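Local atomic coordinates of ethanolamine utilization protein EutL (Clostridium perfringens E str. JGS1987, PDB entry 4TME), a protein that forms trimeric tiles of the ethanolamine-utilization microcompartment shell and probably gates a pore whose opening ethanolamine binding is thought to regulate. Residues Val13-Asn18 against Glu94-Leu99; Val60-Ala65 against Gly85-Pro90. All coordinates share one frame; numbering follows the deposited sequence.

Contact 1. Residues Val13-Asn18 against Glu94-Leu99; sequences VKIISN and EVRSGL
With CG1 of V13 anti to its backbone N (chi1 -174°) and CG of L99 anti to its own carbonyl carbon (chi1 -73°), the two side chains reach for each other tip to tip. V13 CG1 enters the fork of the leucine, 3.7 Å from L99 CD1 and 3.9 Å from L99 CD2. I15 carries its longer branch on the side of its backbone N (chi1 -73°) and runs it out straight, so that its CG1 sits between two helix residues one turn apart, 3.6 Å from L99 CD1 and 3.8 Å from V95 CG1. The leucine is crossed obliquely, whereas V95 is met end to end. L99 CD1 is thus shared by V13 and I15, the two strand residues whose side chains leave toward the helix. Here a strand of the four-stranded antiparallel sheet of a BMC domain, outermost within this chain, lies nearly antiparallel to helix 92-106 with the axes 9.4 Å apart, a spacing bridged by V13, I15, V95 and L99, with the K14 carbonyl oxygen also against L99 CD1. No hydrogen bond crosses between the segments. At the border, I15 CD1 comes within 3.8 Å of R96 CB, while the rest of the arginine chain extends away. V13 makes backbone hydrogen bonds to the second subunit, whose F217 packs on both V13 and L99; K14 NZ is bonded there to the carbonyl oxygens of N213 and G216.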
loop_
_atom_site.group_PDB
_atom_site.type_symbol
_atom_site.label_atom_id
_atom_site.label_comp_id
_atom_site.label_asym_id
_atom_site.label_seq_id
_atom_site.Cartn_x
_atom_site.Cartn_y
_atom_site.Cartn_z
ATOM N N VAL C 13 -19.906 8.998 -9.449
ATOM C CA VAL C 13 -20.240 10.246 -8.779
ATOM C C VAL C 13 -21.549 10.062 -8.051
ATOM O O VAL C 13 -22.513 9.556 -8.628
ATOM C CB VAL C 13 -20.393 11.432 -9.756
ATOM C CG1 VAL C 13 -20.586 12.736 -8.987
ATOM C CG2 VAL C 13 -19.209 11.543 -10.661
ATOM N N LYS C 14 -21.610 10.506 -6.803
ATOM C CA LYS C 14 -22.858 10.413 -6.033
ATOM C C LYS C 14 -22.964 11.535 -5.007
ATOM O O LYS C 14 -21.947 12.139 -4.617
ATOM C CB LYS C 14 -22.959 9.054 -5.295
ATOM C CG LYS C 14 -23.177 7.846 -6.160
ATOM C CD LYS C 14 -24.642 7.848 -6.689
ATOM C CE LYS C 14 -24.744 7.085 -7.943
ATOM N NZ LYS C 14 -26.170 6.965 -8.345
ATOM N N ILE C 15 -24.192 11.820 -4.578
ATOM C CA ILE C 15 -24.423 12.791 -3.516
ATOM C C ILE C 15 -25.066 12.093 -2.321
ATOM O O ILE C 15 -25.909 11.208 -2.487
ATOM C CB ILE C 15 -25.315 13.965 -3.990
ATOM C CG1 ILE C 15 -24.489 14.863 -4.911
ATOM C CG2 ILE C 15 -25.862 14.783 -2.784
ATOM C CD1 ILE C 15 -25.259 16.038 -5.503
ATOM N N ILE C 16 -24.607 12.469 -1.131
ATOM C CA ILE C 16 -25.266 12.148 0.135
ATOM C C ILE C 16 -25.884 13.427 0.690
ATOM O O ILE C 16 -25.169 14.382 1.016
ATOM C CB ILE C 16 -24.272 11.567 1.191
ATOM C CG1 ILE C 16 -23.765 10.204 0.772
ATOM C CG2 ILE C 16 -24.931 11.504 2.588
ATOM C CD1 ILE C 16 -22.585 9.699 1.634
ATOM N N SER C 17 -27.207 13.476 0.790
ATOM C CA SER C 17 -27.834 14.655 1.394
ATOM C C SER C 17 -28.046 14.342 2.870
ATOM O O SER C 17 -28.241 13.180 3.248
ATOM C CB SER C 17 -29.141 15.004 0.693
ATOM O OG SER C 17 -29.991 13.888 0.673
ATOM N N ASN C 18 -27.940 15.363 3.703
ATOM C CA ASN C 18 -28.230 15.226 5.122
ATOM C C ASN C 18 -27.413 14.078 5.702
ATOM O O ASN C 18 -27.955 13.067 6.145
ATOM C CB ASN C 18 -29.723 14.999 5.332
ATOM C CG ASN C 18 -30.571 16.074 4.659
ATOM O OD1 ASN C 18 -30.327 17.272 4.829
ATOM N ND2 ASN C 18 -31.564 15.648 3.876
ATOM N N GLU C 94 -25.212 23.005 -3.430
ATOM C CA GLU C 94 -23.820 23.440 -3.501
ATOM C C GLU C 94 -22.888 22.273 -3.851
ATOM O O GLU C 94 -21.976 22.439 -4.666
ATOM C CB GLU C 94 -23.380 24.102 -2.192
ATOM C CG GLU C 94 -23.954 25.528 -1.989
ATOM C CD GLU C 94 -23.566 26.537 -3.081
ATOM O OE1 GLU C 94 -24.290 27.557 -3.243
ATOM O OE2 GLU C 94 -22.535 26.342 -3.761
ATOM N N VAL C 95 -23.117 21.121 -3.229
ATOM C CA VAL C 95 -22.373 19.920 -3.569
ATOM C C VAL C 95 -22.500 19.616 -5.056
ATOM O O VAL C 95 -21.510 19.400 -5.741
ATOM C CB VAL C 95 -22.848 18.733 -2.747
ATOM C CG1 VAL C 95 -22.273 17.433 -3.289
ATOM C CG2 VAL C 95 -22.457 18.949 -1.292
ATOM N N ARG C 96 -23.728 19.647 -5.558
ATOM C CA ARG C 96 -24.002 19.377 -6.962
ATOM C C ARG C 96 -23.220 20.349 -7.863
ATOM O O ARG C 96 -22.621 19.950 -8.862
ATOM C CB ARG C 96 -25.514 19.473 -7.169
ATOM C CG ARG C 96 -26.109 19.058 -8.467
ATOM C CD ARG C 96 -27.583 19.465 -8.286
ATOM N NE ARG C 96 -28.553 19.026 -9.272
ATOM C CZ ARG C 96 -28.679 19.549 -10.479
ATOM N NH1 ARG C 96 -27.829 20.487 -10.877
ATOM N NH2 ARG C 96 -29.638 19.107 -11.298
ATOM N N SER C 97 -23.170 21.626 -7.492
ATOM C CA SER C 97 -22.435 22.615 -8.273
ATOM C C SER C 97 -20.939 22.292 -8.237
ATOM O O SER C 97 -20.236 22.337 -9.263
ATOM C CB SER C 97 -22.716 24.021 -7.727
ATOM O OG SER C 97 -21.941 24.990 -8.398
ATOM N N GLY C 98 -20.467 21.903 -7.061
ATOM C CA GLY C 98 -19.074 21.512 -6.903
ATOM C C GLY C 98 -18.691 20.293 -7.746
ATOM O O GLY C 98 -17.627 20.277 -8.384
ATOM N N LEU C 99 -19.551 19.272 -7.769
ATOM C CA LEU C 99 -19.256 18.062 -8.525
ATOM C C LEU C 99 -19.278 18.360 -10.029
ATOM O O LEU C 99 -18.446 17.853 -10.771
ATOM C CB LEU C 99 -20.251 16.954 -8.189
ATOM C CG LEU C 99 -20.102 16.284 -6.820
ATOM C CD1 LEU C 99 -21.320 15.396 -6.528
ATOM C CD2 LEU C 99 -18.809 15.457 -6.744
#

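Contact 2. Residues Val60-Ala65 against Gly85-Pro90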
loop_
_atom_site.group_PDB
_atom_site.type_symbol
_atom_site.label_atom_id
_atom_site.label_comp_id
_atom_site.label_asym_id
_atom_site.label_seq_id
_atom_site.Cartn_x
_atom_site.Cartn_y
_atom_site.Cartn_z
ATOM N N VAL C 60 -18.083 24.662 -1.340
ATOM C CA VAL C 60 -17.682 23.314 -0.953
ATOM C C VAL C 60 -16.242 23.307 -0.445
ATOM O O VAL C 60 -15.410 24.121 -0.862
ATOM C CB VAL C 60 -17.775 22.296 -2.111
ATOM C CG1 VAL C 60 -19.222 22.102 -2.520
ATOM C CG2 VAL C 60 -16.934 22.737 -3.296
ATOM N N ASP C 61 -15.979 22.364 0.449
ATOM C CA ASP C 61 -14.633 22.088 0.969
ATOM C C ASP C 61 -14.237 20.675 0.579
ATOM O O ASP C 61 -15.081 19.784 0.562
ATOM C CB ASP C 61 -14.590 22.187 2.496
ATOM C CG ASP C 61 -14.897 23.573 3.026
ATOM O OD1 ASP C 61 -14.332 24.560 2.522
ATOM O OD2 ASP C 61 -15.698 23.664 3.979
ATOM N N VAL C 62 -12.949 20.428 0.295
ATOM C CA VAL C 62 -12.501 19.044 0.139
ATOM C C VAL C 62 -12.248 18.481 1.519
ATOM O O VAL C 62 -11.378 18.991 2.233
ATOM C CB VAL C 62 -11.239 18.956 -0.712
ATOM C CG1 VAL C 62 -10.760 17.495 -0.845
ATOM C CG2 VAL C 62 -11.513 19.596 -2.074
ATOM N N VAL C 63 -13.005 17.455 1.906
ATOM C CA VAL C 63 -12.897 16.925 3.266
ATOM C C VAL C 63 -12.275 15.545 3.286
ATOM O O VAL C 63 -11.929 15.030 4.361
ATOM C CB VAL C 63 -14.271 16.881 3.971
ATOM C CG1 VAL C 63 -14.809 18.302 4.107
ATOM C CG2 VAL C 63 -15.258 15.966 3.253
ATOM N N TYR C 64 -12.108 14.956 2.107
ATOM C CA TYR C 64 -11.506 13.629 1.997
ATOM C C TYR C 64 -10.907 13.465 0.616
ATOM O O TYR C 64 -11.528 13.810 -0.395
ATOM C CB TYR C 64 -12.563 12.547 2.275
ATOM C CG TYR C 64 -11.971 11.201 2.681
ATOM C CD1 TYR C 64 -11.553 10.299 1.726
ATOM C CD2 TYR C 64 -11.839 10.861 4.016
ATOM C CE1 TYR C 64 -10.999 9.051 2.097
ATOM C CE2 TYR C 64 -11.307 9.641 4.390
ATOM C CZ TYR C 64 -10.889 8.740 3.417
ATOM O OH TYR C 64 -10.327 7.526 3.816
ATOM N N ALA C 65 -9.676 12.950 0.545
ATOM C CA ALA C 65 -8.990 12.816 -0.728
ATOM C C ALA C 65 -7.870 11.805 -0.599
ATOM O O ALA C 65 -6.829 12.111 0.003
ATOM C CB ALA C 65 -8.419 14.179 -1.180
ATOM N N GLY C 85 -12.581 11.104 -3.816
ATOM C CA GLY C 85 -12.640 12.469 -3.348
ATOM C C GLY C 85 -14.001 12.737 -2.724
ATOM O O GLY C 85 -15.012 12.215 -3.209
ATOM N N ILE C 86 -14.030 13.504 -1.634
ATOM C CA ILE C 86 -15.288 13.899 -1.013
ATOM C C ILE C 86 -15.331 15.398 -0.804
ATOM O O ILE C 86 -14.462 15.986 -0.143
ATOM C CB ILE C 86 -15.524 13.190 0.352
ATOM C CG1 ILE C 86 -15.489 11.676 0.162
ATOM C CG2 ILE C 86 -16.909 13.602 0.948
ATOM C CD1 ILE C 86 -15.697 10.848 1.430
ATOM N N LEU C 87 -16.341 16.011 -1.410
ATOM C CA LEU C 87 -16.673 17.412 -1.204
ATOM C C LEU C 87 -17.746 17.521 -0.136
ATOM O O LEU C 87 -18.619 16.661 -0.056
ATOM C CB LEU C 87 -17.203 18.048 -2.497
ATOM C CG LEU C 87 -16.223 18.148 -3.662
ATOM C CD1 LEU C 87 -17.011 18.609 -4.895
ATOM C CD2 LEU C 87 -15.134 19.143 -3.343
ATOM N N ALA C 88 -17.682 18.558 0.685
ATOM C CA ALA C 88 -18.748 18.815 1.656
ATOM C C ALA C 88 -19.227 20.259 1.522
ATOM O O ALA C 88 -18.454 21.178 1.273
ATOM C CB ALA C 88 -18.285 18.538 3.079
ATOM N N GLY C 89 -20.525 20.443 1.696
ATOM C CA GLY C 89 -21.107 21.766 1.614
ATOM C C GLY C 89 -22.394 21.818 2.408
ATOM O O GLY C 89 -22.831 20.810 2.946
ATOM N N PRO C 90 -23.004 23.001 2.480
ATOM C CA PRO C 90 -24.187 23.251 3.311
ATOM C C PRO C 90 -25.475 22.693 2.744
ATOM O O PRO C 90 -26.459 22.610 3.473
ATOM C CB PRO C 90 -24.261 24.782 3.357
ATOM C CG PRO C 90 -23.603 25.222 2.105
ATOM C CD PRO C 90 -22.470 24.250 1.912
#
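Strands 61-67 and 83-89 run antiparallel in the four-stranded sheet, 61-67 outermost within this chain, and their pairing is regular except for one bulge. D61 and A88 form a hydrogen-bonded pair with both bonds in the carbonyl planes, D61 N to A88 O and A88 N to D61 O each spanning 2.9 Å. Beyond V62 the register slips by one: V63 and Y64 both face I86, a classic beta bulge. I86 O takes the V63 N-H almost along its C=O axis at 2.9 Å, and a weak bond from Y64 N at 3.4 Å; I86 N returns a bond to Y64 O from above the carbonyl plane. Packing is closest on the face of I86 and A88. V63 sets CG1 3.6 Å from A88 CB and CG2 3.7 Å from I86 CG2, crossing the isoleucine at about a right angle, while Y64 lies alongside I86, with their CB atoms 3.6 Å apart. On the other face contact is sparser: L87 CD2 meets V62 CG2 at 3.9 Å, and helix 44-57 covers both. D61 lies on the more open side, its carboxylate bonded to H33, and the phenol of Y64 leads away to the carbonyl of P178 in the second subunit. Backbone bonds thus fix the pairing, and the bulge concentrates two successive residues on one isoleucine without leaving its carbonyl unpaired.

Contacts 1 and 2 reach the same four-stranded sheet of a BMC domain but hold it by different chemistry. Contact 2 joins strands edge to edge through backbone hydrogen bonds and buries 464 Å², partly exposed along its outer strand; contact 1 seats a helix on the sheet through apolar side chains, with no hydrogen bond between the segments, burying 215 Å² among mostly buried residues. Strand 83-89 leads through a short turn into helix 92-106, and the contacts, with centres 9 Å apart, touch directly: L87 CD1 packs at 3.7 Å against G98 C, and V60 CG1 lies against the E94 carbonyl. Strands 10-16 and 61-67 are the sheet's outermost strands within the chain, and both contacts reach the second subunit.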